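Local coordinates for HAD-superfamily hydrolase, subfamily IA, variant 1 (Ehrlichia chaffeensis, PDB 3KZX), which probably hydrolyses 2-phosphoglycolate to glycolate and phosphate, as a HAD-superfamily phosphatase of the CbbY/CbbZ/Gph/YieH family, at residues R222-I225 and C226-N230. Numbering follows the deposited sequence.
Sequences RNFI and CQLIN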
loop_
_atom_site.group_PDB
_atom_site.type_symbol
_atom_site.label_atom_id
_atom_site.label_comp_id
_atom_site.label_asym_id
_atom_site.label_seq_id
_atom_site.Cartn_x
_atom_site.Cartn_y
_atom_site.Cartn_z
ATOM N N ARG A 222 2.191 -2.001 15.277
ATOM C CA ARG A 222 2.046 -0.935 16.272
ATOM C C ARG A 222 2.684 -1.336 17.617
ATOM O O ARG A 222 3.405 -0.543 18.219
ATOM C CB ARG A 222 0.595 -0.545 16.460
ATOM C CG ARG A 222 0.394 0.658 17.407
ATOM C CD ARG A 222 -1.085 0.866 17.635
ATOM N NE ARG A 222 -1.395 1.749 18.756
ATOM C CZ ARG A 222 -1.431 1.385 20.038
ATOM N NH1 ARG A 222 -1.180 0.133 20.420
ATOM N NH2 ARG A 222 -1.721 2.286 20.954
ATOM N N ASN A 223 2.389 -2.537 18.097
ATOM C CA ASN A 223 3.034 -3.032 19.322
ATOM C C ASN A 223 4.564 -3.033 19.230
ATOM O O ASN A 223 5.242 -2.620 20.183
ATOM C CB ASN A 223 2.520 -4.414 19.709
ATOM C CG ASN A 223 1.096 -4.382 20.215
ATOM O OD1 ASN A 223 0.344 -5.370 20.098
ATOM N ND2 ASN A 223 0.705 -3.255 20.759
ATOM N N PHE A 224 5.090 -3.470 18.096
ATOM C CA PHE A 224 6.526 -3.511 17.857
ATOM C C PHE A 224 7.135 -2.120 17.906
ATOM O O PHE A 224 8.130 -1.887 18.597
ATOM C CB PHE A 224 6.785 -4.157 16.506
ATOM C CG PHE A 224 8.232 -4.251 16.122
ATOM C CD1 PHE A 224 9.082 -5.118 16.787
ATOM C CD2 PHE A 224 8.712 -3.539 15.046
ATOM C CE1 PHE A 224 10.408 -5.260 16.405
ATOM C CE2 PHE A 224 10.037 -3.671 14.629
ATOM C CZ PHE A 224 10.895 -4.510 15.328
ATOM N N ILE A 225 6.504 -1.159 17.251
ATOM C CA ILE A 225 7.055 0.198 17.243
ATOM C C ILE A 225 6.919 0.858 18.631
ATOM O O ILE A 225 7.853 1.518 19.122
ATOM C CB ILE A 225 6.433 1.061 16.130
ATOM C CG1 ILE A 225 6.826 0.471 14.763
ATOM C CG2 ILE A 225 6.927 2.528 16.312
ATOM C CD1 ILE A 225 6.261 1.181 13.554
ATOM N N CYS A 226 5.792 0.640 19.298
ATOM C CA CYS A 226 5.652 1.134 20.668
ATOM C C CYS A 226 6.711 0.543 21.592
ATOM O O CYS A 226 7.235 1.222 22.476
ATOM C CB CYS A 226 4.263 0.819 21.240
ATOM S SG CYS A 226 2.961 1.804 20.472
ATOM N N GLN A 227 7.017 -0.731 21.400
ATOM C CA GLN A 227 8.034 -1.377 22.218
ATOM C C GLN A 227 9.409 -0.739 21.961
ATOM O O GLN A 227 10.162 -0.527 22.904
ATOM C CB GLN A 227 8.026 -2.904 22.001
ATOM C CG GLN A 227 6.844 -3.576 22.647
ATOM C CD GLN A 227 6.426 -4.878 21.997
ATOM O OE1 GLN A 227 5.346 -5.375 22.292
ATOM N NE2 GLN A 227 7.272 -5.446 21.137
ATOM N N LEU A 228 9.697 -0.371 20.705
ATOM C CA LEU A 228 10.933 0.324 20.366
ATOM C C LEU A 228 10.992 1.732 20.950
ATOM O O LEU A 228 12.058 2.180 21.341
ATOM C CB LEU A 228 11.142 0.427 18.846
ATOM C CG LEU A 228 11.509 -0.851 18.083
ATOM C CD1 LEU A 228 11.392 -0.619 16.572
ATOM C CD2 LEU A 228 12.912 -1.295 18.481
ATOM N N ILE A 229 9.857 2.425 20.987
ATOM C CA ILE A 229 9.810 3.801 21.487
ATOM C C ILE A 229 9.996 3.842 23.011
ATOM O O ILE A 229 10.675 4.724 23.550
ATOM C CB ILE A 229 8.473 4.473 21.123
ATOM C CG1 ILE A 229 8.414 4.700 19.624
ATOM C CG2 ILE A 229 8.271 5.796 21.891
ATOM C CD1 ILE A 229 7.017 4.985 19.134
ATOM N N ASN A 230 9.403 2.874 23.689
ATOM C CA ASN A 230 9.483 2.778 25.135
ATOM C C ASN A 230 10.397 1.617 25.554
ATOM O O ASN A 230 11.017 1.633 26.636
ATOM C CB ASN A 230 8.051 2.614 25.678
ATOM C CG ASN A 230 7.143 3.785 25.288
ATOM O OD1 ASN A 230 6.207 3.646 24.455
ATOM N ND2 ASN A 230 7.435 4.954 25.853
#
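One face of the F224 ring carries the CD1 methyl of L228, a CH-pi contact one turn along the C-terminal alpha-helix (218-229) of this HAD-type alpha/beta fold. CD1 sits 4.3 Å from the ring centroid and 27° off the normal, displaced toward the CE2-CZ side; its closest ring atom is F224 CE2, 3.9 Å from L228 CD1. With F224 CG opposite the backbone N and beside the carbonyl carbon (chi1 179°), the ring is carried to where L228 CD1 can lie over its face. F224 also meets the ring of F215, on the last strand of the parallel sheet, with the two planes inclined to each other. The other flat group, the guanidinium of R222, has C226 SG over one face. Its extended chain passes SG on the way, with R222 CG 4.2 Å from C226 SG. R222 NE is hydrogen-bonded to OG1 of T114 on helix 108-117, which also touches C226 through T114 and I225 through L115, so this side of the terminal helix packs against it. I225 and I229, one turn apart, cross at an angle, CG2 of I225 lying 3.7 Å from CD1 of I229. On the exposed side, the Q227 chain, extended beyond CG, runs past the N223 carbonyl, its CG and CD each 3.1 Å from N223 O, and Q227 OE1 comes within 3.9 Å of N223 CB. Four consecutive i to i+4 backbone bonds hold these pairs in step. In the first, C226 N gives its hydrogen to R222 O over 2.9 Å, nearly straight at 168°; in the last, I229 N donates to I225 O, also at 2.9 Å.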